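Local coordinates for protein N-alpha-acetyltransferase 35, NatC auxiliary subunit (Saccharomyces cerevisiae, PDB 6YGA) that serves as the auxiliary subunit of the yeast NatC N-terminal acetyltransferase, which acetylates the N-terminal Met of the L-A virus Gag protein, at residues T238-K243 against I348-T353; Y323-F328 against I341-F346; L332-V337 against Q404-Y409. All coordinates share one frame; numbering follows the deposited sequence.

Contact 1. Residues T238-K243 against I348-T353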
loop_
_atom_site.group_PDB
_atom_site.type_symbol
_atom_site.label_atom_id
_atom_site.label_comp_id
_atom_site.label_asym_id
_atom_site.label_seq_id
_atom_site.Cartn_x
_atom_site.Cartn_y
_atom_site.Cartn_z
ATOM N N THR B 238 -1.486 25.148 -8.105
ATOM C CA THR B 238 -1.743 26.101 -9.181
ATOM C C THR B 238 -0.739 27.246 -9.153
ATOM O O THR B 238 -0.218 27.648 -10.200
ATOM C CB THR B 238 -3.169 26.642 -9.082
ATOM O OG1 THR B 238 -3.313 27.402 -7.876
ATOM C CG2 THR B 238 -4.176 25.504 -9.079
ATOM N N ASP B 239 -0.455 27.780 -7.967
ATOM C CA ASP B 239 0.477 28.885 -7.809
ATOM C C ASP B 239 1.710 28.510 -7.001
ATOM O O ASP B 239 2.588 29.360 -6.814
ATOM C CB ASP B 239 -0.227 30.079 -7.146
ATOM C CG ASP B 239 -1.588 30.369 -7.755
ATOM O OD1 ASP B 239 -1.704 30.349 -8.999
ATOM O OD2 ASP B 239 -2.542 30.612 -6.987
ATOM N N TYR B 240 1.801 27.267 -6.521
ATOM C CA TYR B 240 2.922 26.810 -5.694
ATOM C C TYR B 240 3.099 27.708 -4.474
ATOM O O TYR B 240 4.218 28.027 -4.064
ATOM C CB TYR B 240 4.212 26.711 -6.512
ATOM C CG TYR B 240 4.101 25.724 -7.653
ATOM C CD1 TYR B 240 4.017 24.360 -7.406
ATOM C CD2 TYR B 240 4.060 26.155 -8.973
ATOM C CE1 TYR B 240 3.902 23.450 -8.442
ATOM C CE2 TYR B 240 3.948 25.251 -10.017
ATOM C CZ TYR B 240 3.869 23.901 -9.745
ATOM O OH TYR B 240 3.757 22.999 -10.779
ATOM N N SER B 241 1.976 28.114 -3.891
ATOM C CA SER B 241 1.996 28.986 -2.728
ATOM C C SER B 241 2.530 28.243 -1.511
ATOM O O SER B 241 2.201 27.077 -1.277
ATOM C CB SER B 241 0.590 29.516 -2.449
ATOM O OG SER B 241 0.547 30.256 -1.244
ATOM N N THR B 242 3.371 28.925 -0.740
ATOM C CA THR B 242 3.883 28.393 0.513
ATOM C C THR B 242 3.200 29.006 1.726
ATOM O O THR B 242 3.600 28.717 2.857
ATOM C CB THR B 242 5.396 28.615 0.609
ATOM O OG1 THR B 242 5.683 30.016 0.530
ATOM C CG2 THR B 242 6.112 27.886 -0.519
ATOM N N LYS B 243 2.184 29.842 1.520
ATOM C CA LYS B 243 1.525 30.511 2.632
ATOM C C LYS B 243 0.708 29.517 3.449
ATOM O O LYS B 243 0.127 28.569 2.913
ATOM C CB LYS B 243 0.637 31.642 2.117
ATOM C CG LYS B 243 1.398 32.694 1.329
ATOM C CD LYS B 243 0.458 33.674 0.652
ATOM C CE LYS B 243 1.231 34.633 -0.238
ATOM N NZ LYS B 243 0.340 35.558 -0.989
ATOM N N ILE B 348 8.497 18.507 -8.118
ATOM C CA ILE B 348 8.764 18.415 -9.549
ATOM C C ILE B 348 7.611 19.113 -10.255
ATOM O O ILE B 348 6.488 18.593 -10.283
ATOM C CB ILE B 348 8.901 16.957 -10.003
ATOM C CG1 ILE B 348 9.940 16.237 -9.140
ATOM C CG2 ILE B 348 9.262 16.880 -11.475
ATOM C CD1 ILE B 348 10.068 14.761 -9.436
ATOM N N ARG B 349 7.884 20.278 -10.839
ATOM C CA ARG B 349 6.842 21.228 -11.196
ATOM C C ARG B 349 6.531 21.202 -12.695
ATOM O O ARG B 349 7.079 20.409 -13.465
ATOM C CB ARG B 349 7.243 22.627 -10.730
ATOM C CG ARG B 349 7.362 22.732 -9.220
ATOM C CD ARG B 349 7.579 24.156 -8.753
ATOM N NE ARG B 349 7.566 24.222 -7.296
ATOM C CZ ARG B 349 7.772 25.326 -6.587
ATOM N NH1 ARG B 349 8.012 26.482 -7.193
ATOM N NH2 ARG B 349 7.736 25.272 -5.262
ATOM N N ASP B 350 5.628 22.100 -13.105
ATOM C CA ASP B 350 5.076 22.056 -14.457
ATOM C C ASP B 350 6.133 22.345 -15.513
ATOM O O ASP B 350 6.176 21.678 -16.553
ATOM C CB ASP B 350 3.923 23.052 -14.585
ATOM C CG ASP B 350 2.682 22.607 -13.849
ATOM O OD1 ASP B 350 2.437 21.385 -13.776
ATOM O OD2 ASP B 350 1.947 23.483 -13.345
ATOM N N ASP B 351 6.986 23.341 -15.273
ATOM C CA ASP B 351 7.979 23.767 -16.251
ATOM C C ASP B 351 9.207 22.865 -16.292
ATOM O O ASP B 351 10.278 23.325 -16.705
ATOM C CB ASP B 351 8.395 25.213 -15.976
ATOM C CG ASP B 351 8.839 25.430 -14.545
ATOM O OD1 ASP B 351 8.519 24.581 -13.687
ATOM O OD2 ASP B 351 9.502 26.454 -14.275
ATOM N N ARG B 352 9.066 21.604 -15.883
ATOM C CA ARG B 352 10.167 20.642 -15.882
ATOM C C ARG B 352 11.357 21.169 -15.081
ATOM O O ARG B 352 12.511 21.077 -15.504
ATOM C CB ARG B 352 10.581 20.275 -17.309
ATOM C CG ARG B 352 9.474 19.622 -18.121
ATOM C CD ARG B 352 9.999 19.020 -19.417
ATOM N NE ARG B 352 10.683 17.747 -19.202
ATOM C CZ ARG B 352 12.004 17.600 -19.144
ATOM N NH1 ARG B 352 12.801 18.651 -19.287
ATOM N NH2 ARG B 352 12.530 16.398 -18.948
ATOM N N THR B 353 11.065 21.746 -13.918
ATOM C CA THR B 353 12.080 22.211 -12.988
ATOM C C THR B 353 11.840 21.584 -11.622
ATOM O O THR B 353 10.742 21.115 -11.313
ATOM C CB THR B 353 12.081 23.742 -12.853
ATOM O OG1 THR B 353 10.878 24.168 -12.202
ATOM C CG2 THR B 353 12.180 24.409 -14.218
HETATM O O HOH W 1 7.477 28.576 -4.751
#
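An arginine-tyrosine stack joins two surface loops here, each following the end of a helix. The guanidinium of Arg349 lies flat on the ring of Tyr240, with the planes 8° apart and the centres 4.4 Å apart. The two side chains run past each other in opposite directions. Arg349 CD sits over the middle of the ring, a CH-pi contact 3.6 Å from the Tyr240 centroid. The cation-pi contact is off-centre, because Arg349 CZ lies beyond the ring and over Tyr240 CB, 3.8 Å away. The arginine chain is extended from CG to NE, which lays it along the whole ring. At the far end of the ring, Asp350 N donates a bent hydrogen bond to Tyr240 OH, 3.1 Å long with 136° at the hydrogen. A water accepts from Arg349 NH1 and donates weakly to Tyr240 O. Arg349 NE bonds to Phe346 O, which ties the guanidinium back to the last turn of helix 337-347. Tyr240 leaves helix 235-238 with positive phi, and a type I turn spans Arg349 to Arg352. The stack ties the exit of helix 235-238 to the end of helix 337-347, whose Phe346 also touches Tyr240.

Contact 2. Residues Y323-F328 against I341-F346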
loop_
_atom_site.group_PDB
_atom_site.type_symbol
_atom_site.label_atom_id
_atom_site.label_comp_id
_atom_site.label_asym_id
_atom_site.label_seq_id
_atom_site.Cartn_x
_atom_site.Cartn_y
_atom_site.Cartn_z
ATOM N N TYR B 323 17.552 16.284 0.023
ATOM C CA TYR B 323 17.793 14.859 0.228
ATOM C C TYR B 323 17.377 14.430 1.631
ATOM O O TYR B 323 16.662 13.435 1.804
ATOM C CB TYR B 323 19.270 14.552 -0.035
ATOM C CG TYR B 323 19.704 13.125 0.221
ATOM C CD1 TYR B 323 19.594 12.152 -0.767
ATOM C CD2 TYR B 323 20.253 12.759 1.441
ATOM C CE1 TYR B 323 20.003 10.850 -0.536
ATOM C CE2 TYR B 323 20.664 11.463 1.681
ATOM C CZ TYR B 323 20.537 10.512 0.691
ATOM O OH TYR B 323 20.947 9.222 0.937
ATOM N N GLN B 324 17.795 15.188 2.648
ATOM C CA GLN B 324 17.422 14.863 4.022
ATOM C C GLN B 324 15.945 15.126 4.286
ATOM O O GLN B 324 15.343 14.460 5.138
ATOM C CB GLN B 324 18.291 15.651 5.002
ATOM C CG GLN B 324 19.767 15.272 4.967
ATOM C CD GLN B 324 20.071 13.988 5.725
ATOM O OE1 GLN B 324 19.374 12.983 5.579
ATOM N NE2 GLN B 324 21.116 14.020 6.543
ATOM N N PHE B 325 15.343 16.087 3.579
ATOM C CA PHE B 325 13.900 16.266 3.689
ATOM C C PHE B 325 13.165 15.028 3.193
ATOM O O PHE B 325 12.215 14.563 3.833
ATOM C CB PHE B 325 13.451 17.506 2.913
ATOM C CG PHE B 325 11.962 17.752 2.968
ATOM C CD1 PHE B 325 11.112 17.175 2.033
ATOM C CD2 PHE B 325 11.413 18.561 3.951
ATOM C CE1 PHE B 325 9.748 17.395 2.081
ATOM C CE2 PHE B 325 10.048 18.787 4.002
ATOM C CZ PHE B 325 9.215 18.202 3.068
ATOM N N ALA B 326 13.598 14.474 2.059
ATOM C CA ALA B 326 12.977 13.256 1.552
ATOM C C ALA B 326 13.223 12.070 2.476
ATOM O O ALA B 326 12.391 11.159 2.543
ATOM C CB ALA B 326 13.490 12.944 0.148
ATOM N N LYS B 327 14.349 12.057 3.189
ATOM C CA LYS B 327 14.661 10.910 4.035
ATOM C C LYS B 327 13.835 10.905 5.313
ATOM O O LYS B 327 13.629 9.841 5.904
ATOM C CB LYS B 327 16.152 10.891 4.377
ATOM C CG LYS B 327 17.045 10.499 3.216
ATOM C CD LYS B 327 17.273 8.993 3.158
ATOM C CE LYS B 327 18.167 8.529 4.302
ATOM N NZ LYS B 327 18.498 7.077 4.227
ATOM N N PHE B 328 13.350 12.070 5.750
ATOM C CA PHE B 328 12.743 12.195 7.065
ATOM C C PHE B 328 11.293 12.664 7.072
ATOM O O PHE B 328 10.599 12.413 8.062
ATOM C CB PHE B 328 13.560 13.160 7.940
ATOM C CG PHE B 328 14.847 12.578 8.457
ATOM C CD1 PHE B 328 14.859 11.800 9.604
ATOM C CD2 PHE B 328 16.047 12.817 7.804
ATOM C CE1 PHE B 328 16.042 11.266 10.090
ATOM C CE2 PHE B 328 17.235 12.285 8.284
ATOM C CZ PHE B 328 17.231 11.508 9.429
ATOM N N ILE B 341 0.704 12.881 -2.080
ATOM C CA ILE B 341 0.568 13.212 -3.495
ATOM C C ILE B 341 1.142 14.592 -3.767
ATOM O O ILE B 341 1.754 14.835 -4.815
ATOM C CB ILE B 341 -0.905 13.128 -3.931
ATOM C CG1 ILE B 341 -1.475 11.740 -3.647
ATOM C CG2 ILE B 341 -1.048 13.477 -5.413
ATOM C CD1 ILE B 341 -2.961 11.619 -3.950
ATOM N N LEU B 342 0.960 15.515 -2.822
ATOM C CA LEU B 342 1.322 16.907 -3.055
ATOM C C LEU B 342 2.828 17.076 -3.214
ATOM O O LEU B 342 3.283 17.854 -4.064
ATOM C CB LEU B 342 0.798 17.774 -1.909
ATOM C CG LEU B 342 0.766 19.278 -2.166
ATOM C CD1 LEU B 342 -0.145 19.580 -3.340
ATOM C CD2 LEU B 342 0.305 20.015 -0.920
ATOM N N PHE B 343 3.615 16.341 -2.425
ATOM C CA PHE B 343 5.060 16.556 -2.412
ATOM C C PHE B 343 5.709 16.359 -3.780
ATOM O O PHE B 343 6.396 17.285 -4.243
ATOM C CB PHE B 343 5.703 15.672 -1.337
ATOM C CG PHE B 343 7.177 15.485 -1.519
ATOM C CD1 PHE B 343 8.065 16.520 -1.262
ATOM C CD2 PHE B 343 7.678 14.272 -1.950
ATOM C CE1 PHE B 343 9.421 16.343 -1.437
ATOM C CE2 PHE B 343 9.033 14.086 -2.126
ATOM C CZ PHE B 343 9.907 15.122 -1.869
ATOM N N PRO B 344 5.536 15.232 -4.485
ATOM C CA PRO B 344 6.200 15.123 -5.797
ATOM C C PRO B 344 5.713 16.148 -6.806
ATOM O O PRO B 344 6.512 16.622 -7.623
ATOM C CB PRO B 344 5.882 13.685 -6.234
ATOM C CG PRO B 344 5.586 12.963 -4.968
ATOM C CD PRO B 344 4.854 13.972 -4.138
ATOM N N LEU B 345 4.430 16.517 -6.770
ATOM C CA LEU B 345 3.931 17.537 -7.689
ATOM C C LEU B 345 4.438 18.923 -7.315
ATOM O O LEU B 345 4.701 19.746 -8.200
ATOM C CB LEU B 345 2.403 17.518 -7.713
ATOM C CG LEU B 345 1.801 16.190 -8.166
ATOM C CD1 LEU B 345 0.286 16.200 -8.033
ATOM C CD2 LEU B 345 2.222 15.906 -9.597
ATOM N N PHE B 346 4.577 19.194 -6.017
ATOM C CA PHE B 346 5.150 20.449 -5.548
ATOM C C PHE B 346 6.659 20.491 -5.756
ATOM O O PHE B 346 7.222 21.566 -5.990
ATOM C CB PHE B 346 4.809 20.640 -4.068
ATOM C CG PHE B 346 5.241 21.961 -3.501
ATOM C CD1 PHE B 346 4.428 23.074 -3.617
ATOM C CD2 PHE B 346 6.447 22.084 -2.830
ATOM C CE1 PHE B 346 4.814 24.290 -3.093
ATOM C CE2 PHE B 346 6.839 23.298 -2.301
ATOM C CZ PHE B 346 6.020 24.404 -2.434
#
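Phe325 and Phe343 meet through one corner of each ring. This is the tight part of the contact. Phe325 CE1 lies 3.7 Å from Phe343 CE1, and Phe343 CD1 is almost as near to it. Phe343 CE1 comes to the edge of the Phe325 ring, close to its plane. The rings are set obliquely, with planes at 37° and centroids 5.8 Å apart. In both residues CG stands anti to the backbone N (chi1 179° for Phe325 and 162° for Phe343), which carries each ring out from its helix toward the other. Away from this corner the two segments are loosely matched. Ala326 CB stays 4.7 Å from Phe343 CZ, and the contact buries 99 Å² in all. Neither ring faces solvent, since both phenylalanines are buried. Phe329 also meets both rings, nearly parallel to Phe325, and Phe347 meets Phe343. Helix 337-347 is kinked at Pro344, whose N has no bond to the preceding turn. The pair joins helix 319-328 to helix 337-347, consecutive helices in the TPR-like family region. Helix 386-402 packs on Ala326, while helices 142-167 and 235-238 pack on residues of 341-346.

Contact 3. Residues L332-V337 against Q404-Y409. With EDO (1,2-ethanediol), chain X.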
loop_
_atom_site.group_PDB
_atom_site.type_symbol
_atom_site.label_atom_id
_atom_site.label_comp_id
_atom_site.label_asym_id
_atom_site.label_seq_id
_atom_site.Cartn_x
_atom_site.Cartn_y
_atom_site.Cartn_z
ATOM N N LEU B 332 9.030 8.807 10.018
ATOM C CA LEU B 332 8.640 8.424 11.369
ATOM C C LEU B 332 7.228 7.854 11.396
ATOM O O LEU B 332 6.955 6.887 12.118
ATOM C CB LEU B 332 8.774 9.625 12.298
ATOM C CG LEU B 332 10.224 10.093 12.426
ATOM C CD1 LEU B 332 10.297 11.353 13.248
ATOM C CD2 LEU B 332 11.076 8.999 13.048
ATOM N N GLU B 333 6.318 8.436 10.619
ATOM C CA GLU B 333 4.988 7.871 10.444
ATOM C C GLU B 333 4.466 8.278 9.076
ATOM O O GLU B 333 4.910 9.269 8.488
ATOM C CB GLU B 333 4.024 8.311 11.554
ATOM C CG GLU B 333 3.703 9.794 11.562
ATOM C CD GLU B 333 2.762 10.181 12.688
ATOM O OE1 GLU B 333 2.531 9.348 13.590
ATOM O OE2 GLU B 333 2.252 11.321 12.670
ATOM N N GLN B 334 3.516 7.495 8.572
ATOM C CA GLN B 334 3.001 7.709 7.227
ATOM C C GLN B 334 2.191 8.999 7.162
ATOM O O GLN B 334 1.244 9.188 7.930
ATOM C CB GLN B 334 2.147 6.516 6.799
ATOM C CG GLN B 334 1.623 6.600 5.375
ATOM C CD GLN B 334 1.058 5.281 4.885
ATOM O OE1 GLN B 334 1.647 4.221 5.101
ATOM N NE2 GLN B 334 -0.093 5.339 4.226
ATOM N N ARG B 335 2.566 9.884 6.243
ATOM C CA ARG B 335 1.888 11.163 6.095
ATOM C C ARG B 335 0.530 10.984 5.423
ATOM O O ARG B 335 0.251 9.971 4.775
ATOM C CB ARG B 335 2.740 12.136 5.276
ATOM C CG ARG B 335 4.021 12.589 5.957
ATOM C CD ARG B 335 3.736 13.529 7.119
ATOM N NE ARG B 335 4.966 14.034 7.724
ATOM C CZ ARG B 335 5.003 14.921 8.714
ATOM N NH1 ARG B 335 3.875 15.408 9.216
ATOM N NH2 ARG B 335 6.168 15.322 9.203
ATOM N N HIS B 336 -0.320 11.998 5.585
ATOM C CA HIS B 336 -1.621 12.010 4.932
ATOM C C HIS B 336 -1.450 11.862 3.423
ATOM O O HIS B 336 -0.478 12.349 2.837
ATOM C CB HIS B 336 -2.355 13.310 5.273
ATOM C CG HIS B 336 -3.815 13.290 4.950
ATOM N ND1 HIS B 336 -4.298 13.497 3.676
ATOM C CD2 HIS B 336 -4.901 13.099 5.738
ATOM C CE1 HIS B 336 -5.618 13.430 3.691
ATOM N NE2 HIS B 336 -6.008 13.188 4.930
ATOM N N VAL B 337 -2.399 11.164 2.792
ATOM C CA VAL B 337 -2.254 10.826 1.378
ATOM C C VAL B 337 -2.241 12.084 0.513
ATOM O O VAL B 337 -1.519 12.152 -0.490
ATOM C CB VAL B 337 -3.357 9.838 0.945
ATOM C CG1 VAL B 337 -4.745 10.432 1.160
ATOM C CG2 VAL B 337 -3.167 9.410 -0.507
ATOM N N GLN B 404 5.739 7.351 -0.900
ATOM C CA GLN B 404 4.841 6.213 -1.006
ATOM C C GLN B 404 4.471 5.711 0.388
ATOM O O GLN B 404 5.071 6.100 1.393
ATOM C CB GLN B 404 5.483 5.097 -1.831
ATOM C CG GLN B 404 5.893 5.524 -3.234
ATOM C CD GLN B 404 4.739 6.122 -4.013
ATOM O OE1 GLN B 404 3.639 5.569 -4.038
ATOM N NE2 GLN B 404 4.980 7.267 -4.643
ATOM N N ASN B 405 3.466 4.838 0.451
ATOM C CA ASN B 405 3.107 4.272 1.742
ATOM C C ASN B 405 4.200 3.314 2.219
ATOM O O ASN B 405 5.143 2.987 1.492
ATOM C CB ASN B 405 1.745 3.574 1.684
ATOM C CG ASN B 405 1.733 2.355 0.777
ATOM O OD1 ASN B 405 2.351 1.332 1.077
ATOM N ND2 ASN B 405 0.996 2.448 -0.324
ATOM N N THR B 406 4.056 2.858 3.465
ATOM C CA THR B 406 5.135 2.131 4.129
ATOM C C THR B 406 5.448 0.794 3.464
ATOM O O THR B 406 6.568 0.292 3.614
ATOM C CB THR B 406 4.796 1.923 5.609
ATOM O OG1 THR B 406 5.950 1.427 6.298
ATOM C CG2 THR B 406 3.651 0.934 5.771
ATOM N N CYS B 407 4.503 0.213 2.725
ATOM C CA CYS B 407 4.763 -1.012 1.980
ATOM C C CYS B 407 5.325 -0.727 0.590
ATOM O O CYS B 407 6.314 -1.343 0.181
ATOM C CB CYS B 407 3.485 -1.845 1.870
ATOM S SG CYS B 407 2.918 -2.530 3.435
ATOM N N ARG B 408 4.704 0.200 -0.146
ATOM C CA ARG B 408 5.199 0.539 -1.477
ATOM C C ARG B 408 6.586 1.163 -1.414
ATOM O O ARG B 408 7.352 1.065 -2.380
ATOM C CB ARG B 408 4.229 1.490 -2.177
ATOM C CG ARG B 408 2.885 0.876 -2.519
ATOM C CD ARG B 408 3.000 -0.099 -3.674
ATOM N NE ARG B 408 1.699 -0.622 -4.078
ATOM C CZ ARG B 408 1.479 -1.271 -5.216
ATOM N NH1 ARG B 408 2.476 -1.472 -6.068
ATOM N NH2 ARG B 408 0.263 -1.713 -5.508
ATOM N N TYR B 409 6.920 1.814 -0.299
ATOM C CA TYR B 409 8.247 2.400 -0.149
ATOM C C TYR B 409 9.329 1.342 -0.325
ATOM O O TYR B 409 10.286 1.536 -1.081
ATOM C CB TYR B 409 8.355 3.084 1.216
ATOM C CG TYR B 409 9.722 3.639 1.551
ATOM C CD1 TYR B 409 10.263 4.703 0.835
ATOM C CD2 TYR B 409 10.462 3.111 2.600
ATOM C CE1 TYR B 409 11.512 5.215 1.152
ATOM C CE2 TYR B 409 11.705 3.614 2.925
ATOM C CZ TYR B 409 12.226 4.664 2.201
ATOM O OH TYR B 409 13.468 5.157 2.535
HETATM C C1 EDO X . 6.138 -0.135 -6.670
HETATM O O1 EDO X . 5.407 -1.364 -6.579
HETATM C C2 EDO X . 6.108 0.574 -5.321
HETATM O O2 EDO X . 6.810 1.822 -5.399
#
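Gln334 reaches across to Asn405 and Thr406 at the start of helix 406-429. The hydrogen bond between the segments runs from Thr406 N to Gln334 OE1, 3.2 Å long with an angle of 156° at the hydrogen. The donor stands above the amide plane, 50° out of it. The Gln334 chain is extended, with CG anti to its own backbone N, which brings the carboxamide to the helix start. Thr406 OG1 hydrogen-bonds to Lys453 NZ.

Asn405 is the N-cap residue of helix 406-429. Its OD1 accepts from Cys407 N in the carbonyl plane and from Arg408 N above it, both at 2.9 Å. The second of these bonds is nearly straight, at 172°. Its CG lies between the backbone N and the carbonyl carbon, turning OD1 back over the first turn. Asn405 ND2 is held by Asp176.

Packing is modest. The Gln334 amide lies alongside Asn405 CB, with OE1 at 3.5 Å and NE2 at 3.6 Å from it. Phe142 of the neighbouring N-alpha-acetyltransferase 30 chain packs on both Gln334 and Asn405.

A bound 1,2-ethanediol, probably from the crystallisation liquor, sits beside Arg408. Arg408 NH1 donates to its O1 at 3.0 Å, and the O2 of the diol donates a weak hydrogen bond to Arg408 O. Arg408 NE forms a salt bridge with Glu175.

Three backbone N-H groups at the helix start are thus served by two side-chain carbonyls, one from the helix's own cap and one from the loop 332-337, distant in sequence. The partial positive charge of the helix start would probably strengthen these acceptor bonds. They pair uncharged carbonyls with N-H groups and are directional, consistent with fixing the loop beside the helix start where the catalytic subunit packs.

The three contacts are strung along helix 337-347. Contact 3 includes its first residue, contact 2 uses its middle, and the 348-353 segment of contact 1 follows its end. Contacts 1 and 2 touch directly: Tyr240 CE1 lies 3.8 Å from Leu345 O, and Thr242 CG2 lies 4.0 Å from Phe346 CZ. Along the chain, contact 2 is nested within the loop closed by contact 1, whereas contact 3 crosses both. Contacts 2 and 3 have centres about 12 Å apart and adjoin only in sequence. Contacts 1 and 3 are separate, about 10 Å between nearest atoms. Of the three, only contact 3 is touched by another chain, that of N-alpha-acetyltransferase 30.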